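Long-range contact in peroxisomal acyl-coenzyme A oxidase 1 (Arabidopsis thaliana, PDB 1W07), which catalyses the FAD-dependent desaturation of long- and medium-chain acyl-CoAs to 2-trans-enoyl-CoAs in peroxisomes, passing electrons to oxygen to give hydrogen peroxide: residues V282-L296 and A341-Y355. The protein carries 1 engineered substitution. Numbering follows the deposited sequence.
Sequences VYVRQTIVADASNAL and AYAFRFVGEWLKWLY
Arg345 reaches across to Ser293 and Asn294 with a single nitrogen. Its NH1 donates to Ser293 OG at 3.2 Å, almost straight (171°), and to Asn294 OD1, also at 3.2 Å. Both acceptors lie at the guanidinium edge, near its plane. The Asn294 amide stands nearly perpendicular to that plane, and NH1 sits above its carbonyl plane. A bend at chi2 (67°) turns the arginine chain along Ser293, whose OG also donates to Ala290 O. Arg345 NE donates to the backbone O of Trp25, and the guanidinium makes a cation-pi contact with the Trp25 ring. A methionine in place of Arg345 would probably leave Ser293 OG and Asn294 OD1 without this shared donor and break the tie to Trp25.

Midway, Gln286 NE2 donates to Gly348 O at 3.3 Å. Lys352 N reaches that oxygen from the opposite face. The helices come close here, with Ala290 CA and Gly348 CA 5.0 Å apart. Val289 CG2 presses on Leu351 CD1 at 3.4 Å, a tight contact. At one end Tyr283 CD1 lies over one face of the Tyr355 ring, an oblique pair with planes at 43°. At the other, Leu296 CD2 meets Phe344 CE2.

The helices run antiparallel in the helical C-alpha1 domain. Helix 370-398 packs on 282-296, through Ile288 and Ala292. Helices 516-538 and 548-566 cover 341-355, through Tyr342 and Phe346.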
# COMPACT_ATOMS: atom_id res chain seq x y z
N VAL B 282 -18.27 -20.40 -4.80
CA VAL B 282 -17.02 -21.15 -4.83
C VAL B 282 -16.33 -20.83 -6.16
O VAL B 282 -15.10 -20.92 -6.28
CB VAL B 282 -17.28 -22.67 -4.75
CG1 VAL B 282 -15.97 -23.43 -4.84
CG2 VAL B 282 -18.01 -22.99 -3.44
N TYR B 283 -17.14 -20.46 -7.14
CA TYR B 283 -16.63 -20.12 -8.46
C TYR B 283 -16.07 -18.70 -8.45
O TYR B 283 -14.93 -18.48 -8.84
CB TYR B 283 -17.75 -20.21 -9.49
CG TYR B 283 -17.30 -19.98 -10.91
CD1 TYR B 283 -16.39 -20.85 -11.52
CD2 TYR B 283 -17.79 -18.91 -11.65
CE1 TYR B 283 -15.99 -20.65 -12.84
CE2 TYR B 283 -17.40 -18.70 -12.97
CZ TYR B 283 -16.50 -19.58 -13.56
OH TYR B 283 -16.13 -19.39 -14.87
N VAL B 284 -16.88 -17.75 -7.99
CA VAL B 284 -16.46 -16.36 -7.93
C VAL B 284 -15.17 -16.22 -7.11
O VAL B 284 -14.26 -15.47 -7.48
CB VAL B 284 -17.55 -15.48 -7.30
CG1 VAL B 284 -17.12 -14.03 -7.33
CG2 VAL B 284 -18.86 -15.66 -8.06
N ARG B 285 -15.09 -16.95 -6.01
CA ARG B 285 -13.92 -16.90 -5.15
C ARG B 285 -12.73 -17.57 -5.82
O ARG B 285 -11.58 -17.22 -5.56
CB ARG B 285 -14.23 -17.57 -3.81
CG ARG B 285 -15.25 -16.81 -2.98
CD ARG B 285 -15.55 -17.55 -1.70
NE ARG B 285 -16.32 -16.74 -0.77
CZ ARG B 285 -16.71 -17.17 0.42
NH1 ARG B 285 -16.42 -18.41 0.81
NH2 ARG B 285 -17.39 -16.37 1.23
N GLN B 286 -13.02 -18.53 -6.68
CA GLN B 286 -11.98 -19.25 -7.40
C GLN B 286 -11.39 -18.31 -8.44
O GLN B 286 -10.17 -18.31 -8.66
CB GLN B 286 -12.58 -20.50 -8.08
CG GLN B 286 -11.58 -21.40 -8.80
CD GLN B 286 -11.08 -20.80 -10.11
OE1 GLN B 286 -11.86 -20.26 -10.89
NE2 GLN B 286 -9.78 -20.93 -10.36
N THR B 287 -12.25 -17.52 -9.07
CA THR B 287 -11.80 -16.56 -10.08
C THR B 287 -10.94 -15.49 -9.41
O THR B 287 -9.96 -15.02 -9.98
CB THR B 287 -12.99 -15.89 -10.81
OG1 THR B 287 -13.69 -15.02 -9.92
CG2 THR B 287 -13.96 -16.95 -11.32
N ILE B 288 -11.31 -15.10 -8.18
CA ILE B 288 -10.56 -14.10 -7.43
C ILE B 288 -9.14 -14.62 -7.13
O ILE B 288 -8.15 -13.93 -7.33
CB ILE B 288 -11.30 -13.74 -6.11
CG1 ILE B 288 -12.61 -13.02 -6.43
CG2 ILE B 288 -10.43 -12.88 -5.20
CD1 ILE B 288 -13.48 -12.81 -5.22
N VAL B 289 -9.05 -15.86 -6.66
CA VAL B 289 -7.75 -16.44 -6.37
C VAL B 289 -6.94 -16.48 -7.66
O VAL B 289 -5.76 -16.12 -7.68
CB VAL B 289 -7.89 -17.87 -5.81
CG1 VAL B 289 -6.54 -18.44 -5.55
CG2 VAL B 289 -8.71 -17.85 -4.52
N ALA B 290 -7.56 -16.91 -8.75
CA ALA B 290 -6.87 -16.98 -10.03
C ALA B 290 -6.41 -15.58 -10.44
O ALA B 290 -5.33 -15.41 -11.00
CB ALA B 290 -7.79 -17.57 -11.09
N ASP B 291 -7.23 -14.58 -10.14
CA ASP B 291 -6.91 -13.19 -10.47
C ASP B 291 -5.69 -12.71 -9.69
O ASP B 291 -4.91 -11.89 -10.18
CB ASP B 291 -8.10 -12.29 -10.15
CG ASP B 291 -8.72 -11.70 -11.39
OD1 ASP B 291 -7.99 -11.01 -12.14
OD2 ASP B 291 -9.93 -11.94 -11.62
N ALA B 292 -5.53 -13.21 -8.47
CA ALA B 292 -4.39 -12.83 -7.63
C ALA B 292 -3.06 -13.12 -8.34
O ALA B 292 -2.18 -12.26 -8.35
CB ALA B 292 -4.44 -13.58 -6.30
N SER B 293 -2.93 -14.31 -8.91
CA SER B 293 -1.68 -14.65 -9.60
C SER B 293 -1.48 -13.73 -10.79
O SER B 293 -0.36 -13.32 -11.08
CB SER B 293 -1.67 -16.13 -10.02
OG SER B 293 -2.65 -16.39 -11.00
N ASN B 294 -2.58 -13.40 -11.48
CA ASN B 294 -2.50 -12.50 -12.63
C ASN B 294 -1.89 -11.16 -12.21
O ASN B 294 -0.87 -10.74 -12.74
CB ASN B 294 -3.89 -12.24 -13.24
CG ASN B 294 -4.38 -13.38 -14.11
OD1 ASN B 294 -3.65 -13.88 -14.97
ND2 ASN B 294 -5.63 -13.78 -13.92
N ALA B 295 -2.53 -10.49 -11.24
CA ALA B 295 -2.07 -9.19 -10.78
C ALA B 295 -0.67 -9.24 -10.17
O ALA B 295 0.17 -8.38 -10.46
CB ALA B 295 -3.07 -8.58 -9.77
N LEU B 296 -0.40 -10.25 -9.34
CA LEU B 296 0.91 -10.32 -8.69
C LEU B 296 2.03 -10.50 -9.70
O LEU B 296 3.04 -9.81 -9.63
CB LEU B 296 0.95 -11.44 -7.65
CG LEU B 296 2.22 -11.56 -6.81
CD1 LEU B 296 2.55 -10.22 -6.16
CD2 LEU B 296 2.06 -12.64 -5.74
N ALA B 341 3.69 -15.74 -6.76
CA ALA B 341 2.90 -15.66 -7.99
C ALA B 341 2.67 -17.08 -8.51
O ALA B 341 1.54 -17.46 -8.80
CB ALA B 341 3.64 -14.82 -9.04
N TYR B 342 3.73 -17.88 -8.61
CA TYR B 342 3.56 -19.26 -9.08
C TYR B 342 2.76 -20.08 -8.05
O TYR B 342 1.90 -20.88 -8.41
CB TYR B 342 4.91 -19.91 -9.33
CG TYR B 342 5.56 -19.50 -10.65
CD1 TYR B 342 6.13 -18.24 -10.81
CD2 TYR B 342 5.60 -20.38 -11.73
CE1 TYR B 342 6.73 -17.87 -12.02
CE2 TYR B 342 6.19 -20.03 -12.94
CZ TYR B 342 6.76 -18.77 -13.08
OH TYR B 342 7.35 -18.41 -14.27
N ALA B 343 3.05 -19.87 -6.78
CA ALA B 343 2.33 -20.58 -5.74
C ALA B 343 0.81 -20.34 -5.85
O ALA B 343 0.02 -21.28 -5.75
CB ALA B 343 2.85 -20.17 -4.38
N PHE B 344 0.41 -19.08 -6.05
CA PHE B 344 -1.01 -18.73 -6.16
C PHE B 344 -1.60 -19.22 -7.46
O PHE B 344 -2.79 -19.54 -7.54
CB PHE B 344 -1.21 -17.22 -6.03
CG PHE B 344 -0.79 -16.65 -4.70
CD1 PHE B 344 -0.51 -17.47 -3.61
CD2 PHE B 344 -0.69 -15.27 -4.54
CE1 PHE B 344 -0.15 -16.93 -2.38
CE2 PHE B 344 -0.34 -14.71 -3.33
CZ PHE B 344 -0.07 -15.55 -2.24
N ARG B 345 -0.79 -19.29 -8.50
CA ARG B 345 -1.24 -19.82 -9.80
C ARG B 345 -1.62 -21.32 -9.62
O ARG B 345 -2.70 -21.76 -10.02
CB ARG B 345 -0.09 -19.67 -10.80
CG ARG B 345 -0.46 -19.92 -12.25
CD ARG B 345 -1.40 -18.84 -12.72
NE ARG B 345 -1.51 -18.82 -14.16
CZ ARG B 345 -2.07 -17.82 -14.84
NH1 ARG B 345 -2.57 -16.77 -14.19
NH2 ARG B 345 -2.15 -17.89 -16.16
N PHE B 346 -0.72 -22.09 -9.01
CA PHE B 346 -0.95 -23.52 -8.80
C PHE B 346 -2.11 -23.78 -7.82
O PHE B 346 -2.92 -24.69 -8.04
CB PHE B 346 0.35 -24.18 -8.31
CG PHE B 346 1.49 -24.11 -9.31
CD1 PHE B 346 2.81 -23.99 -8.89
CD2 PHE B 346 1.23 -24.13 -10.69
CE1 PHE B 346 3.86 -23.88 -9.82
CE2 PHE B 346 2.26 -24.03 -11.62
CZ PHE B 346 3.59 -23.90 -11.19
N VAL B 347 -2.20 -22.99 -6.76
CA VAL B 347 -3.29 -23.18 -5.82
C VAL B 347 -4.59 -22.82 -6.53
O VAL B 347 -5.65 -23.34 -6.22
CB VAL B 347 -3.10 -22.33 -4.53
CG1 VAL B 347 -3.57 -20.90 -4.75
CG2 VAL B 347 -3.85 -22.99 -3.37
N GLY B 348 -4.48 -21.92 -7.51
CA GLY B 348 -5.65 -21.52 -8.27
C GLY B 348 -6.09 -22.66 -9.17
O GLY B 348 -7.28 -22.85 -9.41
N GLU B 349 -5.12 -23.41 -9.68
CA GLU B 349 -5.43 -24.54 -10.55
C GLU B 349 -6.20 -25.57 -9.74
O GLU B 349 -7.19 -26.14 -10.21
CB GLU B 349 -4.14 -25.20 -11.08
CG GLU B 349 -3.55 -24.56 -12.34
CD GLU B 349 -2.19 -25.17 -12.72
OE1 GLU B 349 -1.95 -26.36 -12.44
OE2 GLU B 349 -1.37 -24.45 -13.33
N TRP B 350 -5.72 -25.82 -8.52
CA TRP B 350 -6.35 -26.78 -7.62
C TRP B 350 -7.77 -26.34 -7.28
O TRP B 350 -8.69 -27.15 -7.28
CB TRP B 350 -5.53 -26.93 -6.34
CG TRP B 350 -6.17 -27.83 -5.33
CD1 TRP B 350 -6.21 -29.20 -5.36
CD2 TRP B 350 -6.91 -27.44 -4.17
NE1 TRP B 350 -6.94 -29.68 -4.28
CE2 TRP B 350 -7.38 -28.62 -3.54
CE3 TRP B 350 -7.23 -26.20 -3.60
CZ2 TRP B 350 -8.15 -28.59 -2.37
CZ3 TRP B 350 -8.00 -26.17 -2.43
CH2 TRP B 350 -8.45 -27.36 -1.83
N LEU B 351 -7.93 -25.06 -6.97
CA LEU B 351 -9.25 -24.53 -6.63
C LEU B 351 -10.24 -24.72 -7.78
O LEU B 351 -11.45 -24.80 -7.56
CB LEU B 351 -9.15 -23.04 -6.28
CG LEU B 351 -8.98 -22.72 -4.80
CD1 LEU B 351 -8.93 -21.21 -4.65
CD2 LEU B 351 -10.13 -23.33 -3.98
N LYS B 352 -9.73 -24.77 -9.00
CA LYS B 352 -10.60 -24.98 -10.14
C LYS B 352 -11.13 -26.42 -10.06
O LYS B 352 -12.33 -26.66 -10.16
CB LYS B 352 -9.83 -24.78 -11.45
CG LYS B 352 -10.68 -24.97 -12.69
CD LYS B 352 -11.77 -23.91 -12.82
CE LYS B 352 -12.65 -24.21 -14.03
NZ LYS B 352 -11.84 -24.45 -15.27
N TRP B 353 -10.21 -27.36 -9.87
CA TRP B 353 -10.56 -28.77 -9.74
C TRP B 353 -11.59 -28.92 -8.62
O TRP B 353 -12.55 -29.67 -8.74
CB TRP B 353 -9.32 -29.60 -9.41
CG TRP B 353 -9.64 -31.01 -9.00
CD1 TRP B 353 -9.90 -32.08 -9.83
CD2 TRP B 353 -9.87 -31.49 -7.67
NE1 TRP B 353 -10.28 -33.17 -9.09
CE2 TRP B 353 -10.27 -32.84 -7.76
CE3 TRP B 353 -9.77 -30.89 -6.40
CZ2 TRP B 353 -10.57 -33.61 -6.63
CZ3 TRP B 353 -10.08 -31.66 -5.27
CH2 TRP B 353 -10.48 -33.00 -5.40
N LEU B 354 -11.37 -28.19 -7.53
CA LEU B 354 -12.28 -28.23 -6.39
C LEU B 354 -13.66 -27.71 -6.77
O LEU B 354 -14.68 -28.27 -6.36
CB LEU B 354 -11.72 -27.38 -5.25
CG LEU B 354 -12.58 -27.29 -3.99
CD1 LEU B 354 -12.84 -28.69 -3.46
CD2 LEU B 354 -11.88 -26.44 -2.95
N TYR B 355 -13.69 -26.64 -7.55
CA TYR B 355 -14.95 -26.06 -7.98
C TYR B 355 -15.81 -27.12 -8.65
O TYR B 355 -16.98 -27.29 -8.31
CB TYR B 355 -14.72 -24.93 -8.97
CG TYR B 355 -15.97 -24.58 -9.75
CD1 TYR B 355 -17.06 -24.01 -9.11
CD2 TYR B 355 -16.06 -24.83 -11.12
CE1 TYR B 355 -18.23 -23.71 -9.81
CE2 TYR B 355 -17.22 -24.53 -11.83
CZ TYR B 355 -18.30 -23.97 -11.16
OH TYR B 355 -19.47 -23.67 -11.83